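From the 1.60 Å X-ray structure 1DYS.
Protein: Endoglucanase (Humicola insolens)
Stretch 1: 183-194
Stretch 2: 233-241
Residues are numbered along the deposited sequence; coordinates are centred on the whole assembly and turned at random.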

# COMPACT_ATOMS: atom_id res chain seq x y z
N ASN A 183 14.06 -12.18 13.08
CA ASN A 183 15.52 -12.14 12.90
C ASN A 183 16.10 -12.29 14.30
O ASN A 183 15.39 -12.12 15.30
CB ASN A 183 16.00 -10.90 12.18
CG ASN A 183 15.87 -9.67 13.03
OD1 ASN A 183 16.83 -9.26 13.68
ND2 ASN A 183 14.69 -9.06 13.05
N GLY A 184 17.43 -12.49 14.34
CA GLY A 184 18.05 -12.71 15.66
C GLY A 184 17.93 -11.56 16.65
O GLY A 184 17.89 -11.78 17.86
N GLY A 185 17.80 -10.32 16.18
CA GLY A 185 17.64 -9.16 17.01
C GLY A 185 16.31 -9.08 17.75
O GLY A 185 16.14 -8.37 18.75
N TRP A 186 15.31 -9.72 17.17
CA TRP A 186 13.98 -9.72 17.75
C TRP A 186 13.80 -10.90 18.70
O TRP A 186 13.43 -10.72 19.85
CB TRP A 186 12.96 -9.86 16.59
CG TRP A 186 11.53 -9.54 16.94
CD1 TRP A 186 10.87 -9.69 18.13
CD2 TRP A 186 10.54 -9.02 16.02
NE1 TRP A 186 9.56 -9.27 18.03
CE2 TRP A 186 9.35 -8.85 16.73
CE3 TRP A 186 10.57 -8.65 14.67
CZ2 TRP A 186 8.17 -8.36 16.16
CZ3 TRP A 186 9.39 -8.16 14.11
CH2 TRP A 186 8.21 -8.03 14.83
N LEU A 187 14.03 -12.11 18.21
CA LEU A 187 13.72 -13.33 18.91
C LEU A 187 14.93 -14.20 19.27
O LEU A 187 14.70 -15.33 19.74
CB LEU A 187 12.80 -14.18 18.03
CG LEU A 187 11.47 -13.53 17.63
CD1 LEU A 187 10.62 -14.48 16.80
CD2 LEU A 187 10.75 -13.09 18.89
N GLY A 188 16.10 -13.66 19.04
CA GLY A 188 17.35 -14.39 19.30
C GLY A 188 17.88 -14.23 20.71
O GLY A 188 18.80 -14.96 21.08
N TRP A 189 17.38 -13.27 21.46
CA TRP A 189 17.80 -13.12 22.85
C TRP A 189 17.52 -14.38 23.64
O TRP A 189 16.63 -15.16 23.34
CB TRP A 189 16.96 -12.01 23.52
CG TRP A 189 17.18 -10.74 22.75
CD1 TRP A 189 16.35 -10.20 21.81
CD2 TRP A 189 18.32 -9.89 22.84
NE1 TRP A 189 16.91 -9.03 21.33
CE2 TRP A 189 18.12 -8.83 21.93
CE3 TRP A 189 19.51 -9.93 23.59
CZ2 TRP A 189 19.04 -7.79 21.77
CZ3 TRP A 189 20.41 -8.89 23.42
CH2 TRP A 189 20.19 -7.84 22.52
N ALA A 190 18.26 -14.52 24.73
CA ALA A 190 18.07 -15.65 25.64
C ALA A 190 16.63 -15.85 26.07
O ALA A 190 16.09 -16.95 25.95
CB ALA A 190 18.95 -15.34 26.86
N ASP A 191 15.98 -14.84 26.62
CA ASP A 191 14.60 -14.92 27.09
C ASP A 191 13.57 -14.98 25.97
O ASP A 191 12.39 -15.01 26.33
CB ASP A 191 14.29 -13.73 28.00
CG ASP A 191 14.03 -12.42 27.30
OD1 ASP A 191 14.44 -12.20 26.14
OD2 ASP A 191 13.37 -11.55 27.94
N LYS A 192 13.96 -14.98 24.69
CA LYS A 192 13.03 -15.08 23.60
C LYS A 192 13.06 -16.37 22.81
O LYS A 192 12.06 -16.64 22.14
CB LYS A 192 13.29 -13.99 22.53
CG LYS A 192 13.03 -12.58 23.02
CD LYS A 192 11.53 -12.38 23.19
CE LYS A 192 11.23 -11.85 24.59
NZ LYS A 192 12.06 -10.64 24.87
N LEU A 193 14.11 -17.18 22.90
CA LEU A 193 14.18 -18.42 22.14
C LEU A 193 13.11 -19.44 22.47
O LEU A 193 12.57 -20.14 21.58
CB LEU A 193 15.56 -19.07 22.34
CG LEU A 193 16.80 -18.25 22.01
CD1 LEU A 193 18.00 -18.84 22.75
CD2 LEU A 193 17.06 -18.20 20.52
N GLU A 194 12.80 -19.59 23.77
CA GLU A 194 11.76 -20.57 24.13
C GLU A 194 10.36 -20.10 23.81
O GLU A 194 9.57 -20.80 23.18
CB GLU A 194 11.88 -21.11 25.55
CG GLU A 194 13.10 -22.02 25.68
CD GLU A 194 13.00 -23.32 24.91
OE1 GLU A 194 11.90 -23.68 24.41
OE2 GLU A 194 14.05 -23.98 24.80
N PRO A 233 28.20 -3.92 18.17
CA PRO A 233 28.10 -3.73 19.60
C PRO A 233 26.74 -3.90 20.22
O PRO A 233 26.61 -4.38 21.34
CB PRO A 233 28.53 -2.28 19.92
CG PRO A 233 29.14 -1.82 18.64
CD PRO A 233 28.88 -2.79 17.52
N TYR A 234 25.67 -3.53 19.50
CA TYR A 234 24.31 -3.65 19.98
C TYR A 234 23.86 -5.10 20.13
O TYR A 234 22.82 -5.35 20.77
CB TYR A 234 23.42 -2.78 19.09
CG TYR A 234 23.32 -3.14 17.63
CD1 TYR A 234 22.90 -4.40 17.25
CD2 TYR A 234 23.60 -2.22 16.64
CE1 TYR A 234 22.78 -4.71 15.92
CE2 TYR A 234 23.50 -2.53 15.30
CZ TYR A 234 23.06 -3.79 14.95
OH TYR A 234 22.93 -4.18 13.63
N THR A 235 24.63 -6.04 19.61
CA THR A 235 24.37 -7.47 19.77
C THR A 235 25.03 -8.00 21.06
O THR A 235 24.94 -9.20 21.37
CB THR A 235 24.87 -8.32 18.60
OG1 THR A 235 26.31 -8.33 18.64
CG2 THR A 235 24.44 -7.79 17.24
N SER A 236 25.66 -7.14 21.85
CA SER A 236 26.26 -7.55 23.12
C SER A 236 25.20 -8.09 24.07
O SER A 236 24.11 -7.53 24.20
CB SER A 236 26.99 -6.36 23.78
OG SER A 236 28.38 -6.58 23.62
N GLY A 237 25.48 -9.26 24.64
CA GLY A 237 24.53 -9.92 25.54
C GLY A 237 23.60 -10.86 24.79
O GLY A 237 22.84 -11.59 25.43
N SER A 238 23.65 -10.88 23.46
CA SER A 238 22.75 -11.79 22.75
C SER A 238 23.52 -13.04 22.37
O SER A 238 24.62 -12.94 21.84
CB SER A 238 22.22 -11.18 21.45
OG SER A 238 21.73 -12.23 20.62
N PRO A 239 22.89 -14.19 22.56
CA PRO A 239 23.45 -15.47 22.14
C PRO A 239 23.32 -15.71 20.64
O PRO A 239 23.90 -16.59 20.00
CB PRO A 239 22.60 -16.55 22.85
CG PRO A 239 21.29 -15.83 22.97
CD PRO A 239 21.57 -14.34 23.14
N SER A 240 22.63 -14.81 19.92
CA SER A 240 22.38 -14.88 18.51
C SER A 240 22.80 -13.64 17.75
O SER A 240 21.98 -12.98 17.12
CB SER A 240 20.83 -14.95 18.37
OG SER A 240 20.37 -16.16 18.93
N PRO A 241 24.07 -13.28 17.79
CA PRO A 241 24.63 -12.10 17.18
C PRO A 241 24.85 -12.12 15.69
O PRO A 241 25.21 -11.09 15.12
CB PRO A 241 25.95 -11.81 17.95
CG PRO A 241 26.38 -13.25 18.13
CD PRO A 241 25.13 -14.03 18.49
O HOH W 1 19.46 -11.23 20.02
O HOH W 2 20.01 -12.60 25.86

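Stretch 1 begins with a short helix from Gly 184. Asn 183 sits at its N-cap position. The side chain of Asn 183 accepts a capping bond from Gly 185, with N of Gly 185 2.9 Å from OD1 of Asn 183. This satisfies an amide that has no helical carbonyl before it. After a break around Gly 188 and Trp 189, a second helix leads on through Leu 193 and Glu 194.

Stretch 2 opens with a 3-10 segment, Pro 233 to Thr 235. A type II beta turn follows from Thr 235 to Ser 238, closed by the bond from N of Ser 238 to O of Thr 235 at 3.0 Å. Gly 237 has a positive phi of 91°. A CB there would be jammed against the carbonyl O of Ser 236.

The backbones come nearest where the first stretch breaks between its helices. The CA atoms of Gly 188 and Ser 240 are 5.1 Å apart, as are those of Trp 189 and Ser 238. Two glycines permit this approach. A CB on Gly 188 would lie 2.6 Å from CB of Ser 240, and one on Gly 184 would lie 3.0 Å from O of Ser 240. The contact is modest, burying 330 Å² over both sides.

One direct hydrogen bond joins the stretches. OG of Ser 240 donates to O of Gly 188 at 2.9 Å. The same carbonyl O of Gly 188 is 3.2 Å from CG of Pro 239.

Trp 189 supplies the largest covered area. Its CA-to-CB bond points away from stretch 2, but the end of its side chain comes nearer. CB of Ser 238 lies over one face of the indole, 4.0 Å from the centroid of the six-membered ring of Trp 189, in a CH-pi contact. The carbonyl oxygens of Tyr 234 and Ser 236 lie at the ring edge. The indole is held from its own stretch as well: NE1 of Trp 189 donates to O of Gly 185 at 2.8 Å.

OG of Ser 238 accepts from N of Ser 240 at 2.8 Å, bracing the backbone over Pro 239. Leu 193 and Pro 239 make a looser apolar contact, with CD1 of Leu 193 4.5 Å from CG of Pro 239.

Two waters complete the contact. Water 1 donates to O of Gly 184 at 2.7 Å and is hydrogen-bonded to OG of Ser 238 at 2.6 Å. Water 2 accepts from N of Ala 190 at 2.8 Å and donates to O of Gly 237 at 3.0 Å.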